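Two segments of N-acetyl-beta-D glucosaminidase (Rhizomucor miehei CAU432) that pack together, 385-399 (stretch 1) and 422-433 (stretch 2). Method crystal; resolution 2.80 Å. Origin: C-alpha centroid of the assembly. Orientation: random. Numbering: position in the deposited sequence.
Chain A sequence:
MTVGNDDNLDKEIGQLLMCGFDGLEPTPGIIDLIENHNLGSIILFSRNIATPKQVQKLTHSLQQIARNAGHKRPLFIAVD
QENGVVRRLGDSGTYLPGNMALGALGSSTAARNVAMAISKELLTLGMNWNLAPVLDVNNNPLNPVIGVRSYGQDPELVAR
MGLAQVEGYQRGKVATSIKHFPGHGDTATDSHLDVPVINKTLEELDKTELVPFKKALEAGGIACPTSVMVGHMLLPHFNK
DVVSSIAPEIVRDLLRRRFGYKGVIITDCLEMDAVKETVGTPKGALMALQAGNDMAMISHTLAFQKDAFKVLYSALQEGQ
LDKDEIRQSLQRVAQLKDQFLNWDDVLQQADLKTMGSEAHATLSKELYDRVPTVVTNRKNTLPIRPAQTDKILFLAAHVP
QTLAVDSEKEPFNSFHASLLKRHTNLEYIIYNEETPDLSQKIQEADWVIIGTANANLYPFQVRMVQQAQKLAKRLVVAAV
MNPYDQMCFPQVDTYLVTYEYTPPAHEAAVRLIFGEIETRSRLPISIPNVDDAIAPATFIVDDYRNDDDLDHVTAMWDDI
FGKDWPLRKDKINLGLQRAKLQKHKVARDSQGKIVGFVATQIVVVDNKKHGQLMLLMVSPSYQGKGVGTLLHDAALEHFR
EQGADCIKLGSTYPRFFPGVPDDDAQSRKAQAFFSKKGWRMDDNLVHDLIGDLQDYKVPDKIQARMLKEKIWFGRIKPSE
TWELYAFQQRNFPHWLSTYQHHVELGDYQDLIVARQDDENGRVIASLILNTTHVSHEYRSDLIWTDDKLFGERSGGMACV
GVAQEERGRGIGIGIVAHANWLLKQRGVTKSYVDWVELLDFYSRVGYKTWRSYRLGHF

Stretch 1 385-399: RPAQTDKILFLAAHV
Stretch 2 422-433: RHTNLEYIIYNE

Two parallel β-strands, 392-397 and 426-431, lie side by side with their N-to-C directions 28° apart and bury 1003 Å² between the stretches. Both backbones are extended (phi -74 to -140°, psi 104 to 151°), and the register pairs Ile392 with Leu426 through Ala397 with Tyr431; Ala396 CA and Ile430 CA are 4.7 Å apart, Ala397 CA and Tyr431 CA 5.2 Å.

Backbone hydrogen bonds alternate in direction, as parallel pairing requires. Ile392 N donates to Asn425 O (3.2 Å), Phe394 N to Glu427 O (2.8 Å) and Ala396 N to Ile429 O (2.8 Å); in return Glu427 N reaches Ile392 O (3.0 Å), Ile429 N Phe394 O (3.0 Å) and Tyr431 N Ala396 O (2.8 Å). A weak bond from His398 N to Tyr431 O (3.2 Å) extends the ladder. The CA of Ile430 also approaches Ala396 O at 3.1 Å.

Apolar side chains alternate between two faces. On one, Ile392 (m, t) sets CG2 3.4 Å from CD1 of Leu426 (t, p). Beside them the Phe394 and Tyr428 rings, both chi1 t, run near parallel (17°) but slid apart, centroids 5.4 Å apart; the small Ala396 CB meets the Tyr428 edge at CE2 (4.0 Å). On the other face, Leu393 CD1 (t, p) lies 4.0 Å from Ile429 CD1 (m, t), and Leu395 CD2 (m, t) 3.8 Å from Ile429 CB. Tyr431, chi1 p, folds its buried ring back across stretch 1, placing Ala397 CA over one face, 3.9 Å from the centroid.

Before the strands, a type I turn, Ala387-Asp390, is closed by Asp390 N to Ala387 O (2.7 Å) and braced by Ala387 N to Asp390 OD2 (2.7 Å). His423 (chi1 t, chi2 -82°) points toward it: NE2 bonds weakly to Ala387 O (3.4 Å), while Ile392 CD1 covers one imidazole face, 3.7 Å from its centroid.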

# COMPACT_ATOMS: atom_id res chain seq x y z
N ARG A 385 33.77 25.74 -19.26
CA ARG A 385 33.72 27.04 -19.91
C ARG A 385 35.07 27.24 -20.57
O ARG A 385 35.86 28.08 -20.14
CB ARG A 385 33.46 28.16 -18.89
CG ARG A 385 32.20 27.98 -18.05
CD ARG A 385 32.29 28.80 -16.78
NE ARG A 385 31.30 28.43 -15.78
CZ ARG A 385 29.99 28.68 -15.87
NH1 ARG A 385 29.50 29.31 -16.93
NH2 ARG A 385 29.18 28.31 -14.88
N PRO A 386 35.35 26.44 -21.62
CA PRO A 386 36.64 26.53 -22.29
C PRO A 386 36.83 27.84 -23.04
O PRO A 386 35.86 28.51 -23.39
CB PRO A 386 36.60 25.36 -23.28
CG PRO A 386 35.15 25.17 -23.58
CD PRO A 386 34.45 25.48 -22.28
N ALA A 387 38.08 28.21 -23.24
CA ALA A 387 38.42 29.33 -24.11
C ALA A 387 38.44 28.84 -25.55
O ALA A 387 38.83 27.70 -25.82
CB ALA A 387 39.77 29.91 -23.72
N GLN A 388 38.03 29.70 -26.47
CA GLN A 388 37.94 29.36 -27.89
C GLN A 388 39.15 28.58 -28.40
O GLN A 388 39.00 27.65 -29.19
CB GLN A 388 37.78 30.64 -28.71
CG GLN A 388 37.17 30.41 -30.08
CD GLN A 388 36.64 31.70 -30.68
OE1 GLN A 388 37.29 32.74 -30.61
NE2 GLN A 388 35.45 31.62 -31.29
N THR A 389 40.33 28.97 -27.94
CA THR A 389 41.59 28.38 -28.38
C THR A 389 42.00 27.11 -27.64
O THR A 389 43.04 26.52 -27.96
CB THR A 389 42.73 29.41 -28.24
OG1 THR A 389 42.77 29.90 -26.90
CG2 THR A 389 42.50 30.57 -29.20
N ASP A 390 41.22 26.69 -26.63
CA ASP A 390 41.46 25.42 -25.95
C ASP A 390 41.20 24.25 -26.89
O ASP A 390 40.32 24.31 -27.75
CB ASP A 390 40.57 25.27 -24.71
CG ASP A 390 41.10 26.02 -23.50
OD1 ASP A 390 42.30 25.91 -23.21
OD2 ASP A 390 40.29 26.68 -22.82
N LYS A 391 41.96 23.18 -26.72
CA LYS A 391 41.80 21.98 -27.51
C LYS A 391 40.96 20.98 -26.72
O LYS A 391 41.33 20.60 -25.60
CB LYS A 391 43.18 21.38 -27.84
CG LYS A 391 43.16 20.24 -28.85
CD LYS A 391 43.04 20.73 -30.29
CE LYS A 391 43.84 19.86 -31.26
NZ LYS A 391 45.31 20.15 -31.21
N ILE A 392 39.82 20.59 -27.29
CA ILE A 392 38.97 19.56 -26.70
C ILE A 392 39.12 18.25 -27.46
O ILE A 392 38.93 18.20 -28.68
CB ILE A 392 37.48 19.98 -26.72
CG1 ILE A 392 37.25 21.21 -25.83
CG2 ILE A 392 36.59 18.82 -26.25
CD1 ILE A 392 35.81 21.66 -25.71
N LEU A 393 39.44 17.18 -26.74
CA LEU A 393 39.51 15.84 -27.33
C LEU A 393 38.26 15.03 -26.99
O LEU A 393 38.02 14.72 -25.82
CB LEU A 393 40.75 15.09 -26.83
CG LEU A 393 40.97 13.70 -27.41
CD1 LEU A 393 40.89 13.70 -28.94
CD2 LEU A 393 42.31 13.15 -26.95
N PHE A 394 37.46 14.70 -28.00
CA PHE A 394 36.27 13.89 -27.80
C PHE A 394 36.52 12.47 -28.29
O PHE A 394 36.66 12.24 -29.50
CB PHE A 394 35.06 14.52 -28.51
CG PHE A 394 33.80 13.68 -28.44
CD1 PHE A 394 33.38 13.12 -27.24
CD2 PHE A 394 33.03 13.48 -29.57
CE1 PHE A 394 32.22 12.37 -27.18
CE2 PHE A 394 31.86 12.73 -29.51
CZ PHE A 394 31.46 12.17 -28.31
N LEU A 395 36.59 11.53 -27.35
CA LEU A 395 36.78 10.11 -27.66
C LEU A 395 35.46 9.39 -27.46
O LEU A 395 34.89 9.43 -26.38
CB LEU A 395 37.84 9.52 -26.73
CG LEU A 395 39.19 10.23 -26.72
CD1 LEU A 395 40.16 9.53 -25.79
CD2 LEU A 395 39.77 10.31 -28.13
N ALA A 396 34.97 8.73 -28.52
CA ALA A 396 33.71 7.98 -28.48
C ALA A 396 33.97 6.50 -28.75
O ALA A 396 34.77 6.17 -29.61
CB ALA A 396 32.75 8.53 -29.50
N ALA A 397 33.28 5.63 -28.02
CA ALA A 397 33.42 4.18 -28.22
C ALA A 397 32.72 3.71 -29.49
O ALA A 397 31.73 4.31 -29.92
CB ALA A 397 32.85 3.44 -27.02
N HIS A 398 33.23 2.63 -30.09
CA HIS A 398 32.60 2.02 -31.27
C HIS A 398 31.35 1.26 -30.84
O HIS A 398 31.28 0.73 -29.74
CB HIS A 398 33.57 1.07 -31.99
N VAL A 399 30.38 1.12 -31.71
CA VAL A 399 29.22 0.37 -31.34
C VAL A 399 29.34 -1.02 -31.95
O VAL A 399 29.99 -1.20 -32.95
CB VAL A 399 27.95 1.16 -31.65
CG1 VAL A 399 26.87 0.34 -32.35
CG2 VAL A 399 27.43 1.77 -30.37
N ARG A 422 28.90 24.49 -29.84
CA ARG A 422 29.51 25.25 -28.74
C ARG A 422 31.00 25.51 -28.92
O ARG A 422 31.51 26.51 -28.40
CB ARG A 422 29.32 24.53 -27.39
CG ARG A 422 27.91 24.59 -26.82
CD ARG A 422 27.02 23.54 -27.44
NE ARG A 422 25.61 23.73 -27.09
CZ ARG A 422 24.61 23.04 -27.61
NH1 ARG A 422 24.83 22.08 -28.51
NH2 ARG A 422 23.36 23.29 -27.23
N HIS A 423 31.72 24.63 -29.60
CA HIS A 423 33.19 24.70 -29.60
C HIS A 423 33.81 23.92 -30.77
O HIS A 423 33.67 22.70 -30.87
CB HIS A 423 33.71 24.17 -28.27
CG HIS A 423 35.16 24.44 -28.03
ND1 HIS A 423 36.16 23.66 -28.56
CD2 HIS A 423 35.78 25.40 -27.30
CE1 HIS A 423 37.33 24.12 -28.17
NE2 HIS A 423 37.13 25.18 -27.41
N THR A 424 34.52 24.65 -31.63
CA THR A 424 34.98 24.12 -32.91
C THR A 424 36.39 23.52 -32.86
O THR A 424 36.71 22.64 -33.66
CB THR A 424 34.95 25.21 -34.00
OG1 THR A 424 36.03 26.14 -33.80
CG2 THR A 424 33.62 25.94 -33.98
N ASN A 425 37.22 24.01 -31.95
CA ASN A 425 38.57 23.47 -31.80
C ASN A 425 38.47 22.09 -31.14
O ASN A 425 38.74 21.91 -29.94
CB ASN A 425 39.44 24.46 -30.99
CG ASN A 425 40.94 24.25 -31.20
OD1 ASN A 425 41.75 24.82 -30.47
ND2 ASN A 425 41.31 23.44 -32.19
N LEU A 426 38.09 21.11 -31.95
CA LEU A 426 37.60 19.84 -31.46
C LEU A 426 38.12 18.68 -32.30
O LEU A 426 38.11 18.75 -33.52
CB LEU A 426 36.06 19.86 -31.51
CG LEU A 426 35.28 18.66 -30.97
CD1 LEU A 426 35.38 18.60 -29.45
CD2 LEU A 426 33.83 18.74 -31.41
N GLU A 427 38.56 17.61 -31.63
CA GLU A 427 38.96 16.37 -32.30
C GLU A 427 38.04 15.22 -31.91
O GLU A 427 37.89 14.91 -30.72
CB GLU A 427 40.40 16.02 -31.97
CG GLU A 427 40.94 14.82 -32.75
CD GLU A 427 42.44 14.69 -32.66
OE1 GLU A 427 43.03 14.02 -33.55
OE2 GLU A 427 43.03 15.24 -31.71
N TYR A 428 37.52 14.53 -32.89
CA TYR A 428 36.58 13.48 -32.63
C TYR A 428 37.17 12.20 -33.15
O TYR A 428 37.44 12.06 -34.31
CB TYR A 428 35.30 13.85 -33.32
CG TYR A 428 34.25 12.81 -33.47
CD1 TYR A 428 33.51 12.76 -34.60
CD2 TYR A 428 33.96 11.92 -32.48
CE1 TYR A 428 32.53 11.86 -34.77
CE2 TYR A 428 32.97 10.99 -32.65
CZ TYR A 428 32.27 10.98 -33.81
OH TYR A 428 31.28 10.10 -34.06
N ILE A 429 37.38 11.29 -32.24
CA ILE A 429 37.95 9.97 -32.53
C ILE A 429 37.04 8.90 -31.97
O ILE A 429 36.64 8.96 -30.81
CB ILE A 429 39.33 9.79 -31.87
CG1 ILE A 429 40.35 10.74 -32.49
CG2 ILE A 429 39.80 8.34 -32.00
CD1 ILE A 429 41.62 10.89 -31.68
N ILE A 430 36.73 7.91 -32.80
CA ILE A 430 35.99 6.74 -32.36
C ILE A 430 36.99 5.62 -32.02
O ILE A 430 37.56 4.99 -32.91
CB ILE A 430 34.96 6.30 -33.42
CG1 ILE A 430 34.03 7.48 -33.72
CG2 ILE A 430 34.19 5.08 -32.96
CD1 ILE A 430 33.09 7.26 -34.89
N TYR A 431 37.21 5.40 -30.73
CA TYR A 431 38.19 4.42 -30.25
C TYR A 431 37.57 3.03 -30.13
O TYR A 431 36.39 2.88 -29.84
CB TYR A 431 38.78 4.86 -28.89
CG TYR A 431 37.81 4.84 -27.72
CD1 TYR A 431 37.03 5.95 -27.41
CD2 TYR A 431 37.68 3.71 -26.91
CE1 TYR A 431 36.14 5.93 -26.35
CE2 TYR A 431 36.80 3.69 -25.85
CZ TYR A 431 36.03 4.80 -25.57
OH TYR A 431 35.15 4.79 -24.51
N ASN A 432 38.40 2.02 -30.37
CA ASN A 432 38.01 0.61 -30.26
C ASN A 432 39.20 -0.20 -29.73
O ASN A 432 40.22 0.39 -29.34
CB ASN A 432 37.49 0.08 -31.61
CG ASN A 432 38.55 0.07 -32.70
OD1 ASN A 432 38.97 -0.99 -33.16
ND2 ASN A 432 38.99 1.25 -33.11
N GLU A 433 39.08 -1.53 -29.69
CA GLU A 433 40.15 -2.40 -29.17
C GLU A 433 41.47 -2.21 -29.92
O GLU A 433 42.53 -2.18 -29.30
CB GLU A 433 39.74 -3.87 -29.29
CG GLU A 433 38.57 -4.28 -28.40
CD GLU A 433 37.77 -5.43 -28.97
OE1 GLU A 433 38.34 -6.26 -29.71
OE2 GLU A 433 36.55 -5.51 -28.69